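Local coordinates for protein pyridoxine 4-oxidase (Mesorhizobium loti, PDB 4HA6) that oxidises the 4-hydroxymethyl group of pyridoxine to the aldehyde, giving pyridoxal, as an FAD-dependent oxidase of the GMC oxidoreductase family, at residues D126-G131 with I143-D148; G139-H144 with S184-D189; R397-L402 with A431-F436. All coordinates share one frame; numbering follows the deposited sequence.

Contact 1 (D126-G131 with I143-D148); sequences DHPLGG and IHLPAD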
loop_
_atom_site.group_PDB
_atom_site.type_symbol
_atom_site.label_atom_id
_atom_site.label_comp_id
_atom_site.label_asym_id
_atom_site.label_seq_id
_atom_site.Cartn_x
_atom_site.Cartn_y
_atom_site.Cartn_z
ATOM N N ASP A 126 10.593 -1.092 -15.649
ATOM C CA ASP A 126 10.820 -1.570 -17.020
ATOM C C ASP A 126 9.472 -1.547 -17.717
ATOM O O ASP A 126 8.687 -2.497 -17.595
ATOM C CB ASP A 126 11.412 -2.980 -17.073
ATOM C CG ASP A 126 11.691 -3.454 -18.524
ATOM O OD1 ASP A 126 11.981 -2.606 -19.405
ATOM O OD2 ASP A 126 11.622 -4.677 -18.779
ATOM N N HIS A 127 9.217 -0.454 -18.435
ATOM C CA HIS A 127 7.891 -0.123 -18.958
ATOM C C HIS A 127 7.879 -0.176 -20.490
ATOM O O HIS A 127 8.857 0.208 -21.126
ATOM C CB HIS A 127 7.528 1.293 -18.490
ATOM C CG HIS A 127 6.065 1.597 -18.528
ATOM N ND1 HIS A 127 5.400 1.915 -19.695
ATOM C CD2 HIS A 127 5.139 1.652 -17.541
ATOM C CE1 HIS A 127 4.126 2.135 -19.426
ATOM N NE2 HIS A 127 3.941 1.991 -18.125
ATOM N N PRO A 128 6.766 -0.636 -21.090
ATOM C CA PRO A 128 6.727 -0.706 -22.555
ATOM C C PRO A 128 6.771 0.677 -23.214
ATOM O O PRO A 128 7.141 0.762 -24.379
ATOM C CB PRO A 128 5.394 -1.414 -22.843
ATOM C CG PRO A 128 4.565 -1.190 -21.634
ATOM C CD PRO A 128 5.531 -1.157 -20.479
ATOM N N LEU A 129 6.412 1.732 -22.481
ATOM C CA LEU A 129 6.516 3.105 -22.986
ATOM C C LEU A 129 7.861 3.749 -22.618
ATOM O O LEU A 129 8.083 4.930 -22.879
ATOM C CB LEU A 129 5.377 3.965 -22.423
ATOM C CG LEU A 129 4.035 4.121 -23.128
ATOM C CD1 LEU A 129 3.704 2.925 -23.999
ATOM C CD2 LEU A 129 2.934 4.359 -22.100
ATOM N N GLY A 130 8.747 2.979 -21.997
ATOM C CA GLY A 130 10.065 3.476 -21.642
ATOM C C GLY A 130 10.770 4.123 -22.821
ATOM O O GLY A 130 10.804 3.566 -23.922
ATOM N N GLY A 131 11.327 5.305 -22.598
ATOM C CA GLY A 131 11.938 6.042 -23.683
ATOM C C GLY A 131 11.146 7.282 -24.049
ATOM O O GLY A 131 11.627 8.114 -24.817
ATOM N N ILE A 143 6.668 -3.456 -15.753
ATOM C CA ILE A 143 5.327 -2.891 -15.736
ATOM C C ILE A 143 4.611 -3.370 -17.001
ATOM O O ILE A 143 5.079 -3.130 -18.119
ATOM C CB ILE A 143 5.330 -1.336 -15.722
ATOM C CG1 ILE A 143 6.402 -0.773 -14.775
ATOM C CG2 ILE A 143 3.916 -0.795 -15.410
ATOM C CD1 ILE A 143 6.361 -1.348 -13.345
ATOM N N HIS A 144 3.476 -4.039 -16.829
ATOM C CA HIS A 144 2.739 -4.584 -17.971
ATOM C C HIS A 144 1.496 -3.746 -18.241
ATOM O O HIS A 144 0.777 -3.373 -17.305
ATOM C CB HIS A 144 2.368 -6.043 -17.671
ATOM C CG HIS A 144 1.466 -6.683 -18.684
ATOM N ND1 HIS A 144 1.645 -6.549 -20.045
ATOM C CD2 HIS A 144 0.392 -7.497 -18.523
ATOM C CE1 HIS A 144 0.713 -7.241 -20.679
ATOM N NE2 HIS A 144 -0.059 -7.827 -19.779
ATOM N N LEU A 145 1.259 -3.439 -19.515
ATOM C CA LEU A 145 0.053 -2.731 -19.944
ATOM C C LEU A 145 -0.868 -3.738 -20.626
ATOM O O LEU A 145 -0.655 -4.088 -21.786
ATOM C CB LEU A 145 0.399 -1.613 -20.940
ATOM C CG LEU A 145 1.246 -0.418 -20.479
ATOM C CD1 LEU A 145 1.458 0.602 -21.598
ATOM C CD2 LEU A 145 0.627 0.253 -19.270
ATOM N N PRO A 146 -1.893 -4.218 -19.905
ATOM C CA PRO A 146 -2.743 -5.257 -20.493
ATOM C C PRO A 146 -3.591 -4.694 -21.628
ATOM O O PRO A 146 -4.028 -3.546 -21.543
ATOM C CB PRO A 146 -3.644 -5.670 -19.321
ATOM C CG PRO A 146 -2.901 -5.225 -18.072
ATOM C CD PRO A 146 -2.259 -3.931 -18.508
ATOM N N ALA A 147 -3.812 -5.486 -22.673
ATOM C CA ALA A 147 -4.733 -5.097 -23.743
ATOM C C ALA A 147 -5.564 -6.305 -24.172
ATOM O O ALA A 147 -6.743 -6.424 -23.817
ATOM C CB ALA A 147 -3.979 -4.500 -24.923
ATOM N N ASP A 148 -4.941 -7.206 -24.923
ATOM C CA ASP A 148 -5.632 -8.385 -25.414
ATOM C C ASP A 148 -6.270 -9.181 -24.282
ATOM O O ASP A 148 -7.382 -9.664 -24.418
ATOM C CB ASP A 148 -4.668 -9.276 -26.195
ATOM C CG ASP A 148 -4.405 -8.762 -27.595
ATOM O OD1 ASP A 148 -4.488 -7.532 -27.804
ATOM O OD2 ASP A 148 -4.117 -9.593 -28.486
#
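His127 is an instructive case of one ring serving two ends, a turn on one side and the apolar side chains of Ile143 and Leu145 on the other. Its CB sets CG anti to the backbone N (chi1 -160°), which brings the imidazole up against residues 143-148. CG comes up against CB of Ile143; beyond it CD2 lies 3.5 Å from Ile143 CG2, the branch that is itself anti to its own backbone N. NE2 at the tip is near both this methyl and CD2 of Leu145, and His127 CE1 is 3.8 Å from Leu145 CD1. ND1 turns the other way and accepts Leu129 N at 3.0 Å, with the donor lying in the ring plane. Since ND1 acts as acceptor, a neutral ring would probably carry its proton on NE2. An alanine here would lose the ring's packing on Ile143 and Leu145 and the acceptor for Leu129 N, and would probably loosen the turn.

Pro128 packs on the same leucine, its CG 3.6 Å from Leu145 CD1, and Leu129 CD1 also comes near that methyl, crossing Leu145 at about a right angle. The backbone supplies the polar tie: Ile143 N donates to Asp126 O at 2.9 Å, almost straight at 172° although the donor stands above the carbonyl plane. The stacked ring of His135 adds a further neighbour to His127. A type I beta turn, His127 to Gly130, closed by Gly130 N on His127 O, thus follows strand 125-126 and is packed against the chain leaving strand 141-142, its parallel partner.

Contact 2 (G139-H144 with S184-D189); sequences GPLPIH and SLNIRD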
loop_
_atom_site.group_PDB
_atom_site.type_symbol
_atom_site.label_atom_id
_atom_site.label_comp_id
_atom_site.label_asym_id
_atom_site.label_seq_id
_atom_site.Cartn_x
_atom_site.Cartn_y
_atom_site.Cartn_z
ATOM N N GLY A 139 14.443 -0.945 -16.090
ATOM C CA GLY A 139 14.519 -1.039 -14.640
ATOM C C GLY A 139 14.171 -2.442 -14.181
ATOM O O GLY A 139 13.710 -3.274 -14.976
ATOM N N PRO A 140 14.375 -2.718 -12.893
ATOM C CA PRO A 140 14.217 -4.091 -12.394
ATOM C C PRO A 140 12.756 -4.581 -12.297
ATOM O O PRO A 140 12.532 -5.798 -12.304
ATOM C CB PRO A 140 14.861 -4.030 -11.003
ATOM C CG PRO A 140 14.766 -2.601 -10.592
ATOM C CD PRO A 140 14.878 -1.793 -11.862
ATOM N N LEU A 141 11.795 -3.658 -12.212
ATOM C CA LEU A 141 10.382 -3.995 -12.015
ATOM C C LEU A 141 9.622 -3.904 -13.328
ATOM O O LEU A 141 9.394 -2.795 -13.826
ATOM C CB LEU A 141 9.724 -2.995 -11.043
ATOM C CG LEU A 141 8.722 -3.434 -9.966
ATOM C CD1 LEU A 141 7.676 -2.348 -9.681
ATOM C CD2 LEU A 141 8.076 -4.779 -10.247
ATOM N N PRO A 142 9.206 -5.059 -13.884
ATOM C CA PRO A 142 8.390 -5.038 -15.105
ATOM C C PRO A 142 7.051 -4.356 -14.854
ATOM O O PRO A 142 6.385 -4.635 -13.849
ATOM C CB PRO A 142 8.152 -6.524 -15.400
ATOM C CG PRO A 142 9.270 -7.235 -14.714
ATOM C CD PRO A 142 9.548 -6.432 -13.470
ATOM N N ILE A 143 6.668 -3.456 -15.753
ATOM C CA ILE A 143 5.327 -2.891 -15.736
ATOM C C ILE A 143 4.611 -3.370 -17.001
ATOM O O ILE A 143 5.079 -3.130 -18.119
ATOM C CB ILE A 143 5.330 -1.336 -15.722
ATOM C CG1 ILE A 143 6.402 -0.773 -14.775
ATOM C CG2 ILE A 143 3.916 -0.795 -15.410
ATOM C CD1 ILE A 143 6.361 -1.348 -13.345
ATOM N N HIS A 144 3.476 -4.039 -16.829
ATOM C CA HIS A 144 2.739 -4.584 -17.971
ATOM C C HIS A 144 1.496 -3.746 -18.241
ATOM O O HIS A 144 0.777 -3.373 -17.305
ATOM C CB HIS A 144 2.368 -6.043 -17.671
ATOM C CG HIS A 144 1.466 -6.683 -18.684
ATOM N ND1 HIS A 144 1.645 -6.549 -20.045
ATOM C CD2 HIS A 144 0.392 -7.497 -18.523
ATOM C CE1 HIS A 144 0.713 -7.241 -20.679
ATOM N NE2 HIS A 144 -0.059 -7.827 -19.779
ATOM N N SER A 184 -2.198 -0.870 -14.951
ATOM C CA SER A 184 -0.869 -1.417 -15.200
ATOM C C SER A 184 -0.572 -2.424 -14.098
ATOM O O SER A 184 -1.031 -2.245 -12.964
ATOM C CB SER A 184 0.184 -0.307 -15.210
ATOM O OG SER A 184 -0.112 0.669 -16.212
ATOM N N LEU A 185 0.180 -3.476 -14.429
ATOM C CA LEU A 185 0.400 -4.591 -13.499
ATOM C C LEU A 185 1.861 -5.040 -13.442
ATOM O O LEU A 185 2.570 -4.994 -14.456
ATOM C CB LEU A 185 -0.460 -5.788 -13.896
ATOM C CG LEU A 185 -1.978 -5.635 -13.882
ATOM C CD1 LEU A 185 -2.622 -6.828 -14.548
ATOM C CD2 LEU A 185 -2.468 -5.505 -12.461
ATOM N N ASN A 186 2.310 -5.479 -12.266
ATOM C CA ASN A 186 3.643 -6.072 -12.156
ATOM C C ASN A 186 3.564 -7.551 -12.471
ATOM O O ASN A 186 3.550 -8.389 -11.561
ATOM C CB ASN A 186 4.265 -5.876 -10.770
ATOM C CG ASN A 186 4.488 -4.412 -10.418
ATOM O OD1 ASN A 186 4.293 -4.011 -9.267
ATOM N ND2 ASN A 186 4.905 -3.609 -11.403
ATOM N N ILE A 187 3.492 -7.853 -13.767
ATOM C CA ILE A 187 3.396 -9.218 -14.280
ATOM C C ILE A 187 4.364 -9.328 -15.456
ATOM O O ILE A 187 4.523 -8.376 -16.228
ATOM C CB ILE A 187 1.950 -9.549 -14.752
ATOM C CG1 ILE A 187 0.955 -9.458 -13.593
ATOM C CG2 ILE A 187 1.868 -10.939 -15.374
ATOM C CD1 ILE A 187 -0.485 -9.819 -13.976
ATOM N N ARG A 188 5.045 -10.465 -15.565
ATOM C CA ARG A 188 5.886 -10.766 -16.720
ATOM C C ARG A 188 5.753 -12.252 -17.043
ATOM O O ARG A 188 5.914 -13.100 -16.155
ATOM C CB ARG A 188 7.355 -10.405 -16.459
ATOM C CG ARG A 188 8.309 -10.916 -17.543
ATOM C CD ARG A 188 9.407 -9.904 -17.861
ATOM N NE ARG A 188 8.863 -8.692 -18.471
ATOM C CZ ARG A 188 9.539 -7.553 -18.617
ATOM N NH1 ARG A 188 10.797 -7.460 -18.201
ATOM N NH2 ARG A 188 8.957 -6.499 -19.176
ATOM N N ASP A 189 5.438 -12.552 -18.306
ATOM C CA ASP A 189 5.245 -13.925 -18.786
ATOM C C ASP A 189 4.143 -14.642 -18.018
ATOM O O ASP A 189 4.258 -15.829 -17.701
ATOM C CB ASP A 189 6.558 -14.716 -18.717
ATOM C CG ASP A 189 7.699 -14.019 -19.453
ATOM O OD1 ASP A 189 7.430 -13.340 -20.467
ATOM O OD2 ASP A 189 8.865 -14.149 -19.014
#
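Two backbone bonds between His144 and Leu185 form the innermost shell. His144 N reaches Leu185 O at 2.7 Å and Leu185 N returns to His144 O at 2.9 Å, both donors lying in the carbonyl planes. Beside them Asn186, with CG beside its backbone N (chi1 -63°), sends ND2 to Pro142 O at 3.0 Å, a somewhat bent bond (149°) whose donor stands above the carbonyl plane. The amide is also wrapped in hydrocarbon: the methyls of Leu141 lie across it, CD2 3.6 Å from Asn186 CG, while Ile143 CD1 runs alongside and comes to 3.3 Å from Asn186 ND2, a close fit that, with the bond to Pro142 O, probably limits rotation of the group.

The motif is a single antiparallel bridge of the hydrogen-bonded kind, His144 with Leu185, running directly into an inverse gamma turn centred on Asn186, with Leu185 in both. Its weak bond from Ile187 N gives Leu185 O a second donor.

Farther along, Arg188 bends at chi2 and chi3 so that one face of its guanidinium lies over Pro142, whose CB sits 3.6 Å above the centre of the guanidinium plane. That plane is held in turn by a salt bridge from NH1 to Asp126. In the next shell His144 NE2 bonds to Glu149, Trp199 of helix 195-199 and Leu494 of helix 490-506 pack on Leu141, and Asn186 touches His490, a residue that binds FAD.

Contact 3 (R397-L402 with A431-F436); sequences RFRRAL and AEMDDF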
loop_
_atom_site.group_PDB
_atom_site.type_symbol
_atom_site.label_atom_id
_atom_site.label_comp_id
_atom_site.label_asym_id
_atom_site.label_seq_id
_atom_site.Cartn_x
_atom_site.Cartn_y
_atom_site.Cartn_z
ATOM N N ARG A 397 -17.833 12.681 0.164
ATOM C CA ARG A 397 -17.123 12.181 -1.014
ATOM C C ARG A 397 -17.487 10.726 -1.385
ATOM O O ARG A 397 -17.560 10.391 -2.573
ATOM C CB ARG A 397 -15.606 12.297 -0.812
ATOM C CG ARG A 397 -15.061 13.705 -0.904
ATOM C CD ARG A 397 -14.974 14.123 -2.368
ATOM N NE ARG A 397 -14.542 15.509 -2.544
ATOM C CZ ARG A 397 -15.352 16.501 -2.911
ATOM N NH1 ARG A 397 -16.648 16.267 -3.139
ATOM N NH2 ARG A 397 -14.864 17.725 -3.054
ATOM N N PHE A 398 -17.693 9.864 -0.386
ATOM C CA PHE A 398 -18.082 8.470 -0.651
ATOM C C PHE A 398 -19.489 8.370 -1.250
ATOM O O PHE A 398 -19.777 7.428 -1.991
ATOM C CB PHE A 398 -18.023 7.628 0.626
ATOM C CG PHE A 398 -17.011 6.506 0.574
ATOM C CD1 PHE A 398 -17.207 5.410 -0.258
ATOM C CD2 PHE A 398 -15.878 6.544 1.374
ATOM C CE1 PHE A 398 -16.256 4.362 -0.301
ATOM C CE2 PHE A 398 -14.929 5.514 1.338
ATOM C CZ PHE A 398 -15.123 4.421 0.500
ATOM N N ARG A 399 -20.368 9.316 -0.908
ATOM C CA ARG A 399 -21.657 9.437 -1.596
ATOM C C ARG A 399 -21.406 9.759 -3.067
ATOM O O ARG A 399 -22.035 9.176 -3.958
ATOM C CB ARG A 399 -22.527 10.544 -0.986
ATOM C CG ARG A 399 -23.080 10.227 0.393
ATOM C CD ARG A 399 -23.990 11.346 0.891
ATOM N NE ARG A 399 -23.956 11.382 2.351
ATOM C CZ ARG A 399 -23.980 12.494 3.078
ATOM N NH1 ARG A 399 -24.060 13.691 2.490
ATOM N NH2 ARG A 399 -23.946 12.407 4.398
ATOM N N ARG A 400 -20.494 10.692 -3.318
ATOM C CA ARG A 400 -20.158 11.046 -4.696
ATOM C C ARG A 400 -19.607 9.820 -5.426
ATOM O O ARG A 400 -19.934 9.582 -6.602
ATOM C CB ARG A 400 -19.167 12.213 -4.749
ATOM C CG ARG A 400 -19.623 13.505 -4.031
ATOM C CD ARG A 400 -20.794 14.215 -4.730
ATOM N NE ARG A 400 -22.096 13.612 -4.421
ATOM C CZ ARG A 400 -22.786 13.822 -3.295
ATOM N NH1 ARG A 400 -22.313 14.625 -2.345
ATOM N NH2 ARG A 400 -23.957 13.220 -3.114
ATOM N N ALA A 401 -18.812 9.009 -4.722
ATOM C CA ALA A 401 -18.194 7.837 -5.364
ATOM C C ALA A 401 -19.263 6.806 -5.715
ATOM O O ALA A 401 -19.282 6.288 -6.843
ATOM C CB ALA A 401 -17.118 7.212 -4.476
ATOM N N LEU A 402 -20.138 6.502 -4.752
ATOM C CA LEU A 402 -21.243 5.557 -4.983
ATOM C C LEU A 402 -22.098 6.072 -6.123
ATOM O O LEU A 402 -22.567 5.303 -6.973
ATOM C CB LEU A 402 -22.140 5.458 -3.755
ATOM C CG LEU A 402 -22.836 4.133 -3.390
ATOM C CD1 LEU A 402 -24.090 4.392 -2.577
ATOM C CD2 LEU A 402 -23.119 3.199 -4.574
ATOM N N ALA A 431 -28.770 9.523 4.643
ATOM C CA ALA A 431 -28.575 8.585 5.751
ATOM C C ALA A 431 -28.607 7.137 5.274
ATOM O O ALA A 431 -27.798 6.315 5.727
ATOM C CB ALA A 431 -29.608 8.805 6.833
ATOM N N GLU A 432 -29.550 6.814 4.384
ATOM C CA GLU A 432 -29.629 5.458 3.840
ATOM C C GLU A 432 -28.403 5.100 3.002
ATOM O O GLU A 432 -27.911 3.962 3.050
ATOM C CB GLU A 432 -30.906 5.255 3.015
ATOM C CG GLU A 432 -32.195 5.291 3.848
ATOM C CD GLU A 432 -33.419 4.843 3.060
ATOM O OE1 GLU A 432 -34.517 4.799 3.651
ATOM O OE2 GLU A 432 -33.278 4.523 1.860
ATOM N N MET A 433 -27.924 6.056 2.218
ATOM C CA MET A 433 -26.705 5.842 1.454
ATOM C C MET A 433 -25.518 5.681 2.391
ATOM O O MET A 433 -24.651 4.822 2.178
ATOM C CB MET A 433 -26.448 7.025 0.543
ATOM C CG MET A 433 -27.452 7.184 -0.559
ATOM S SD MET A 433 -26.604 7.140 -2.132
ATOM C CE MET A 433 -25.195 8.171 -1.731
ATOM N N ASP A 434 -25.468 6.522 3.419
ATOM C CA ASP A 434 -24.379 6.465 4.386
ATOM C C ASP A 434 -24.356 5.092 5.054
ATOM O O ASP A 434 -23.283 4.540 5.314
ATOM C CB ASP A 434 -24.548 7.557 5.451
ATOM C CG ASP A 434 -24.067 8.935 4.980
ATOM O OD1 ASP A 434 -23.667 9.078 3.799
ATOM O OD2 ASP A 434 -24.108 9.882 5.800
ATOM N N ASP A 435 -25.539 4.538 5.320
ATOM C CA ASP A 435 -25.635 3.258 6.032
ATOM C C ASP A 435 -25.149 2.115 5.150
ATOM O O ASP A 435 -24.389 1.248 5.593
ATOM C CB ASP A 435 -27.069 2.973 6.505
ATOM C CG ASP A 435 -27.167 1.667 7.291
ATOM O OD1 ASP A 435 -26.554 1.572 8.380
ATOM O OD2 ASP A 435 -27.835 0.722 6.819
ATOM N N PHE A 436 -25.589 2.112 3.898
ATOM C CA PHE A 436 -25.087 1.128 2.958
ATOM C C PHE A 436 -23.569 1.231 2.804
ATOM O O PHE A 436 -22.860 0.213 2.825
ATOM C CB PHE A 436 -25.743 1.289 1.598
ATOM C CG PHE A 436 -25.138 0.408 0.556
ATOM C CD1 PHE A 436 -24.208 0.916 -0.341
ATOM C CD2 PHE A 436 -25.476 -0.940 0.489
ATOM C CE1 PHE A 436 -23.624 0.092 -1.306
ATOM C CE2 PHE A 436 -24.908 -1.769 -0.474
ATOM C CZ PHE A 436 -23.975 -1.250 -1.372
#
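Segments 397-402 and 431-436, of helices 392-409 and 430-440, cross almost at a right angle in the C-terminal part of the GMC fold, and this contact is their crossing. Their axes are 10.2 Å apart at closest approach with an angle of 84° between their directions, so the interface is confined to a few side chains around the point where Arg399 faces Met433.

The polar part is a side-on salt bridge. Arg399 puts CG beside its backbone N and extends from there to NE, so that the guanidinium meets the carboxylate of Asp434 with two nitrogens, one for each oxygen. Arg399 NE bonds to Asp434 OD1 at 2.7 Å and Arg399 NH2 to Asp434 OD2 at 2.9 Å, both nearly straight. OD2 offers its syn lone pair, whereas OD1 is approached from above the carboxylate plane, the guanidinium and carboxylate planes being 24° apart. Arg395, one turn earlier on the first helix, forms a second salt bridge with OD2; two arginines around one carboxylate would be expected to favour its ionised form.

In the family's architecture, such helices back the antiparallel sheet of the substrate-binding domain, and here strand 355-362 packs on the helices: its Phe360 touches both Leu402 and Phe436.

Next to the salt bridge is Met433, bent at chi2 and chi3. Its CE packs against the aliphatic stem of Arg399, 3.6 Å from Arg399 CG, and its SD is 3.8 Å from Leu402 CD1. That same leucine methyl, Leu402 CD1, goes on to Phe436, 4.1 Å from Phe436 CD1. Elsewhere on the stem, Arg399 CB covers one face of the Arg400 guanidinium toward its rim, while Glu396 and Glu403 pair with the nitrogens of Arg400.

In the fold
From the N terminus, the chain first passes through 126-131, then 139-144, and at 143-148 it turns back on the first of these to close the short loop of contact 1. Contact 2 has already begun by then and shares Ile143 and His144 with it; it closes only at 184-189, after helix 152-163. The two loops therefore overlap and cross rather than nest, and the salt bridge from Asp126 to Arg188 joins their outer ends. Contact 3 follows in series, closing the separate loop from helix 392-409 to helix 430-440 with its centre about 35 Å from that of contact 2. The first two tie short strands and loops in the neighbourhood of the FAD site, the third two helices packed on the antiparallel sheet.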